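Local coordinates for alpha,alpha-trehalose-phosphate synthase (UDP-forming) (Burkholderia multivorans, PDB 5UOF), which belongs to glycosyltransferase family 20 and has the two-domain GT-B architecture of that clan, at residues G279-F284 against E325-R330. Numbering follows the deposited sequence.
Sequences GLVERF and EGEAGR
F284 reaches across to A328, CE2 of its ring lying 4.0 Å from the A328 methyl CB, and this buried pair is the tight part of the contact. The next ring atom round, CD2, meets the base of E327, 4.1 Å from its CB, so the phenyl group bridges two successive residues of the facing helix. With CG anti to its own carbonyl carbon (chi1 -73°), F284 projects out of helix 280-293 towards helix 314-335. L303 and Q305 of strand 301-306, I343 of strand 343-346 and I331 further along helix 314-335 also touch this side chain.

The two segments run almost parallel, 7° between their axes and 10.0 Å apart, as neighbouring helices packed on one side of the six-stranded parallel sheet in one of the two Rossmann-like domains of the GT-B fold. Strand 266-271, helix 280-293, strand 301-306 and helix 314-335 follow one another as beta-alpha-beta-alpha, with the right-handed crossover of this Rossmann-like fold.

Farther from the sheet the packing thins. V281 offers a single methyl, CG1, which lies 4.1 Å from CG of E327, the two side chains crossing at about a right angle. A bend at chi2 turns the E327 carboxylate away from an extended course, and OE2 takes a nearly straight hydrogen bond, part of a salt bridge, from R330 NH2 at 2.9 Å. That nitrogen approaches on the syn side, 35° out of the carboxylate plane, while OE2 lies in the guanidinium plane. Q285 NE2 also binds OE2, and R330 NH1 makes a second salt bridge with E288, so a neutral amide and a charge pair tie helix 280-293 to helix 314-335 on the more exposed side.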
ATOM      1  N   GLY A 279      14.580   1.199  -4.150  1.00 15.42           N
ATOM      2  CA  GLY A 279      15.146   0.203  -3.245  1.00 15.31           C
ATOM      3  C   GLY A 279      16.644   0.040  -3.395  1.00 14.22           C
ATOM      4  O   GLY A 279      17.154  -1.093  -3.413  1.00 12.76           O
ATOM      5  N   LEU A 280      17.370   1.151  -3.521  1.00 12.96           N
ATOM      6  CA  LEU A 280      18.790   1.035  -3.834  1.00 12.74           C
ATOM      7  C   LEU A 280      19.601   0.570  -2.626  1.00 13.19           C
ATOM      8  O   LEU A 280      20.652  -0.054  -2.798  1.00 13.22           O
ATOM      9  CB  LEU A 280      19.304   2.360  -4.386  1.00 15.04           C
ATOM     10  CG  LEU A 280      18.760   2.568  -5.802  1.00 12.50           C
ATOM     11  CD1 LEU A 280      18.919   4.017  -6.272  1.00 14.54           C
ATOM     12  CD2 LEU A 280      19.468   1.608  -6.759  1.00 14.23           C
ATOM     13  N   VAL A 281      19.143   0.849  -1.403  1.00 13.22           N
ATOM     14  CA  VAL A 281      19.811   0.261  -0.245  1.00 14.17           C
ATOM     15  C   VAL A 281      19.716  -1.253  -0.310  1.00 14.54           C
ATOM     16  O   VAL A 281      20.707  -1.970  -0.111  1.00 13.03           O
ATOM     17  CB  VAL A 281      19.211   0.789   1.067  1.00 14.71           C
ATOM     18  CG1 VAL A 281      19.707  -0.058   2.244  1.00 14.13           C
ATOM     19  CG2 VAL A 281      19.580   2.253   1.259  1.00 21.43           C
ATOM     20  N   GLU A 282      18.506  -1.756  -0.567  1.00 15.12           N
ATOM     21  CA  GLU A 282      18.298  -3.192  -0.702  1.00 16.39           C
ATOM     22  C   GLU A 282      19.149  -3.752  -1.828  1.00 16.32           C
ATOM     23  O   GLU A 282      19.721  -4.837  -1.703  1.00 13.26           O
ATOM     24  CB  GLU A 282      16.820  -3.492  -0.960  1.00 13.45           C
ATOM     25  CG  GLU A 282      15.901  -3.232   0.230  1.00 16.63           C
ATOM     26  CD  GLU A 282      15.437  -1.789   0.338  1.00 26.33           C
ATOM     27  OE1 GLU A 282      14.549  -1.518   1.173  1.00 28.85           O
ATOM     28  OE2 GLU A 282      15.947  -0.923  -0.401  1.00 21.38           O
ATOM     29  N   ARG A 283      19.232  -3.019  -2.938  1.00 10.91           N
ATOM     30  CA  ARG A 283      20.062  -3.429  -4.067  1.00 12.24           C
ATOM     31  C   ARG A 283      21.498  -3.700  -3.620  1.00 10.62           C
ATOM     32  O   ARG A 283      22.073  -4.765  -3.901  1.00 11.02           O
ATOM     33  CB  ARG A 283      20.007  -2.317  -5.129  1.00 11.12           C
ATOM     34  CG  ARG A 283      20.438  -2.708  -6.538  1.00 14.26           C
ATOM     35  CD  ARG A 283      19.278  -3.274  -7.339  1.00 16.95           C
ATOM     36  NE  ARG A 283      18.143  -2.346  -7.396  1.00 17.15           N
ATOM     37  CZ  ARG A 283      17.961  -1.426  -8.337  1.00 18.95           C
ATOM     38  NH1 ARG A 283      18.845  -1.277  -9.315  1.00 16.79           N
ATOM     39  NH2 ARG A 283      16.893  -0.629  -8.285  1.00 13.40           N
ATOM     40  N   PHE A 284      22.092  -2.737  -2.917  1.00 11.31           N
ATOM     41  CA  PHE A 284      23.469  -2.876  -2.469  1.00  9.63           C
ATOM     42  C   PHE A 284      23.592  -3.988  -1.439  1.00 11.35           C
ATOM     43  O   PHE A 284      24.556  -4.758  -1.468  1.00 12.51           O
ATOM     44  CB  PHE A 284      23.982  -1.577  -1.852  1.00 10.11           C
ATOM     45  CG  PHE A 284      24.253  -0.466  -2.843  1.00  9.89           C
ATOM     46  CD1 PHE A 284      23.859  -0.565  -4.168  1.00 13.38           C
ATOM     47  CD2 PHE A 284      24.930   0.666  -2.425  1.00 10.38           C
ATOM     48  CE1 PHE A 284      24.121   0.480  -5.060  1.00 15.34           C
ATOM     49  CE2 PHE A 284      25.191   1.714  -3.310  1.00 15.52           C
ATOM     50  CZ  PHE A 284      24.790   1.606  -4.628  1.00 12.96           C
ATOM     51  N   GLU A 325      25.767   6.454  -0.382  1.00 14.03           N
ATOM     52  CA  GLU A 325      27.203   6.609  -0.184  1.00 16.18           C
ATOM     53  C   GLU A 325      27.653   5.907   1.091  1.00 18.67           C
ATOM     54  O   GLU A 325      28.710   5.269   1.113  1.00 16.33           O
ATOM     55  CB  GLU A 325      27.576   8.095  -0.170  1.00 15.39           C
ATOM     56  CG  GLU A 325      27.512   8.698  -1.569  1.00 18.47           C
ATOM     57  CD  GLU A 325      27.585  10.218  -1.621  1.00 21.86           C
ATOM     58  OE1 GLU A 325      27.781  10.736  -2.742  1.00 26.38           O
ATOM     59  OE2 GLU A 325      27.431  10.896  -0.581  1.00 20.75           O
ATOM     60  N   GLY A 326      26.849   5.987   2.154  1.00 16.12           N
ATOM     61  CA  GLY A 326      27.193   5.280   3.378  1.00 15.05           C
ATOM     62  C   GLY A 326      27.169   3.772   3.202  1.00 15.40           C
ATOM     63  O   GLY A 326      28.043   3.065   3.715  1.00 14.62           O
ATOM     64  N   GLU A 327      26.170   3.261   2.475  1.00 13.84           N
ATOM     65  CA  GLU A 327      26.084   1.822   2.228  1.00 16.11           C
ATOM     66  C   GLU A 327      27.243   1.341   1.360  1.00 12.33           C
ATOM     67  O   GLU A 327      27.882   0.325   1.664  1.00 14.23           O
ATOM     68  CB  GLU A 327      24.739   1.475   1.582  1.00 18.52           C
ATOM     69  CG  GLU A 327      23.570   1.404   2.555  1.00 30.55           C
ATOM     70  CD  GLU A 327      23.811   0.412   3.675  1.00 33.73           C
ATOM     71  OE1 GLU A 327      24.232   0.831   4.771  1.00 38.05           O
ATOM     72  OE2 GLU A 327      23.611  -0.798   3.450  1.00 28.29           O
ATOM     73  N   ALA A 328      27.528   2.052   0.267  1.00 11.44           N
ATOM     74  CA  ALA A 328      28.680   1.693  -0.555  1.00 12.41           C
ATOM     75  C   ALA A 328      29.968   1.768   0.258  1.00 12.73           C
ATOM     76  O   ALA A 328      30.826   0.881   0.162  1.00 13.49           O
ATOM     77  CB  ALA A 328      28.754   2.602  -1.787  1.00 14.09           C
ATOM     78  N   GLY A 329      30.114   2.816   1.073  1.00 13.26           N
ATOM     79  CA  GLY A 329      31.293   2.926   1.912  1.00 14.06           C
ATOM     80  C   GLY A 329      31.438   1.758   2.865  1.00 15.48           C
ATOM     81  O   GLY A 329      32.541   1.241   3.069  1.00 13.73           O
ATOM     82  N   ARG A 330      30.326   1.322   3.462  1.00 13.32           N
ATOM     83  CA  ARG A 330      30.390   0.198   4.389  1.00 12.61           C
ATOM     84  C   ARG A 330      30.728  -1.098   3.659  1.00 13.88           C
ATOM     85  O   ARG A 330      31.576  -1.873   4.113  1.00 14.72           O
ATOM     86  CB  ARG A 330      29.067   0.061   5.140  1.00 14.53           C
ATOM     87  CG  ARG A 330      29.085  -1.017   6.206  1.00 17.03           C
ATOM     88  CD  ARG A 330      27.722  -1.147   6.865  1.00 18.09           C
ATOM     89  NE  ARG A 330      26.681  -1.423   5.880  1.00 22.29           N
ATOM     90  CZ  ARG A 330      26.495  -2.613   5.328  1.00 17.71           C
ATOM     91  NH1 ARG A 330      27.283  -3.621   5.679  1.00 21.73           N
ATOM     92  NH2 ARG A 330      25.532  -2.787   4.427  1.00 19.80           N
TER